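Local coordinates for protein nsp9 (Porcine coronavirus HKU15, PDB 5YM6) that probably binds single-stranded RNA in the coronavirus replicase, with dimerization enhancing its affinity for nucleic acid, at residues B[29-34]-B[96-101]. Residues are numbered along the deposited sequence; the frame is centred on the assembly and turned at random.
Sequences FYVTRT and GMVIGH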
loop_
_atom_site.group_PDB
_atom_site.type_symbol
_atom_site.label_atom_id
_atom_site.label_comp_id
_atom_site.label_asym_id
_atom_site.label_seq_id
_atom_site.Cartn_x
_atom_site.Cartn_y
_atom_site.Cartn_z
ATOM N N PHE B 29 -1.260 -3.170 13.324
ATOM C CA PHE B 29 -1.784 -3.177 11.959
ATOM C C PHE B 29 -1.431 -4.496 11.302
ATOM O O PHE B 29 -0.262 -4.829 11.147
ATOM C CB PHE B 29 -1.214 -2.015 11.142
ATOM C CG PHE B 29 -1.652 -0.662 11.634
ATOM C CD1 PHE B 29 -1.096 -0.108 12.783
ATOM C CD2 PHE B 29 -2.631 0.043 10.968
ATOM C CE1 PHE B 29 -1.506 1.128 13.237
ATOM C CE2 PHE B 29 -3.042 1.285 11.429
ATOM C CZ PHE B 29 -2.484 1.816 12.554
ATOM N N TYR B 30 -2.455 -5.253 10.936
ATOM C CA TYR B 30 -2.256 -6.527 10.271
ATOM C C TYR B 30 -2.665 -6.417 8.807
ATOM O O TYR B 30 -3.640 -5.760 8.489
ATOM C CB TYR B 30 -3.075 -7.630 10.944
ATOM C CG TYR B 30 -2.596 -8.026 12.321
ATOM C CD1 TYR B 30 -3.077 -7.392 13.457
ATOM C CD2 TYR B 30 -1.681 -9.054 12.474
ATOM C CE1 TYR B 30 -2.642 -7.761 14.712
ATOM C CE2 TYR B 30 -1.242 -9.437 13.723
ATOM C CZ TYR B 30 -1.732 -8.787 14.837
ATOM O OH TYR B 30 -1.291 -9.167 16.073
ATOM N N VAL B 31 -1.911 -7.065 7.929
ATOM C CA VAL B 31 -2.369 -7.240 6.559
ATOM C C VAL B 31 -2.878 -8.668 6.433
ATOM O O VAL B 31 -2.190 -9.611 6.819
ATOM C CB VAL B 31 -1.267 -6.964 5.525
ATOM C CG1 VAL B 31 -1.746 -7.371 4.126
ATOM C CG2 VAL B 31 -0.902 -5.480 5.542
ATOM N N THR B 32 -4.081 -8.811 5.895
ATOM C CA THR B 32 -4.656 -10.122 5.650
ATOM C C THR B 32 -4.678 -10.423 4.160
ATOM O O THR B 32 -4.896 -9.529 3.340
ATOM C CB THR B 32 -6.096 -10.237 6.179
ATOM O OG1 THR B 32 -6.951 -9.371 5.422
ATOM C CG2 THR B 32 -6.161 -9.850 7.639
ATOM N N ARG B 33 -4.475 -11.695 3.839
ATOM C CA ARG B 33 -4.542 -12.184 2.466
ATOM C C ARG B 33 -4.726 -13.694 2.479
ATOM O O ARG B 33 -4.000 -14.404 3.173
ATOM C CB ARG B 33 -3.282 -11.815 1.689
ATOM C CG ARG B 33 -3.340 -12.185 0.214
ATOM C CD ARG B 33 -1.956 -12.511 -0.330
ATOM N NE ARG B 33 -1.996 -12.807 -1.761
ATOM C CZ ARG B 33 -2.205 -14.020 -2.267
ATOM N NH1 ARG B 33 -2.231 -14.198 -3.583
ATOM N NH2 ARG B 33 -2.400 -15.056 -1.459
ATOM N N THR B 34 -5.699 -14.174 1.707
ATOM C CA THR B 34 -5.954 -15.607 1.580
ATOM C C THR B 34 -6.161 -16.264 2.949
ATOM O O THR B 34 -5.580 -17.308 3.238
ATOM C CB THR B 34 -4.807 -16.282 0.827
ATOM N N GLY B 96 3.244 -0.380 1.992
ATOM C CA GLY B 96 2.309 0.415 1.206
ATOM C C GLY B 96 0.871 0.234 1.659
ATOM O O GLY B 96 0.122 1.197 1.735
ATOM N N MET B 97 0.483 -1.002 1.935
ATOM C CA MET B 97 -0.865 -1.280 2.438
ATOM C C MET B 97 -1.186 -0.471 3.704
ATOM O O MET B 97 -2.256 0.138 3.827
ATOM C CB MET B 97 -1.022 -2.773 2.740
ATOM C CG MET B 97 -1.142 -3.680 1.529
ATOM S SD MET B 97 -2.700 -3.476 0.667
ATOM C CE MET B 97 -3.890 -4.016 1.898
ATOM N N VAL B 98 -0.252 -0.468 4.644
ATOM C CA VAL B 98 -0.465 0.219 5.924
ATOM C C VAL B 98 -0.394 1.737 5.772
ATOM O O VAL B 98 -1.215 2.459 6.338
ATOM C CB VAL B 98 0.544 -0.270 6.969
ATOM C CG1 VAL B 98 0.490 0.581 8.238
ATOM C CG2 VAL B 98 0.261 -1.712 7.293
ATOM N N ILE B 99 0.545 2.232 4.973
ATOM C CA ILE B 99 0.627 3.676 4.740
ATOM C C ILE B 99 -0.660 4.191 4.093
ATOM O O ILE B 99 -1.157 5.259 4.458
ATOM C CB ILE B 99 1.837 4.038 3.866
ATOM C CG1 ILE B 99 3.130 3.779 4.644
ATOM C CG2 ILE B 99 1.792 5.500 3.439
ATOM C CD1 ILE B 99 4.386 4.015 3.842
ATOM N N GLY B 100 -1.202 3.427 3.147
ATOM C CA GLY B 100 -2.450 3.805 2.505
ATOM C C GLY B 100 -3.598 3.862 3.497
ATOM O O GLY B 100 -4.435 4.769 3.456
ATOM N N HIS B 101 -3.630 2.889 4.400
ATOM C CA HIS B 101 -4.705 2.792 5.375
ATOM C C HIS B 101 -4.660 3.971 6.337
ATOM O O HIS B 101 -5.683 4.607 6.597
ATOM C CB HIS B 101 -4.611 1.460 6.133
ATOM C CG HIS B 101 -5.745 1.218 7.080
ATOM N ND1 HIS B 101 -6.892 0.543 6.708
ATOM C CD2 HIS B 101 -5.906 1.541 8.383
ATOM C CE1 HIS B 101 -7.708 0.469 7.746
ATOM N NE2 HIS B 101 -7.135 1.072 8.772
#
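The carbonyl oxygen of Gly96 is gripped by one hydrogen bond within the helical segment 96-101, from Gly100 N at 3.0 Å to Gly96 O; one residue later, Met97 O takes its bond from His101 N. With these polar groups spent inside the turn, what the helix offers strand 29-33 is hydrocarbon. The axes approach to 9.2 Å and cross at 119°. Phe29 and Val31, two apart on the same face of the strand, both point to the helix. Val98 sits centrally: both its methyls meet Phe29, and CG2 also reaches Val31. Val98 CG1, anti to the backbone N (chi1 171°), reaches obliquely to the Phe29 ring. Val98 CG2 lies 4.1 Å from Phe29 CB. The same Val98 CG2 is 4.3 Å from Val31 CG2. A branched valine suits this place because both arms are used close to the backbone. Val31 presents CG2, beside its own backbone N, to the base of Met97, with Val31 CG2 to Met97 CB at 3.9 Å. Beyond that point Met97 bends at chi2 and chi3, and the residue also packs on Gly96 of the second subunit. The Phe29 ring, large enough to extend along the helix, brings CE2 within 4.2 Å of His101 CD2, which lies at the ring's edge near its plane. Histidine can turn this ring carbon to Phe29 while its ring nitrogens suit a partly exposed position. Tyr30 turns the opposite way and bonds through its hydroxyl to Asn14. The arrangement joins the C-terminal helix 92-105 to the antiparallel β-barrel characteristic of coronavirus nsp9, with Gly96 and Gly100 forming the GxxxG motif of this helix.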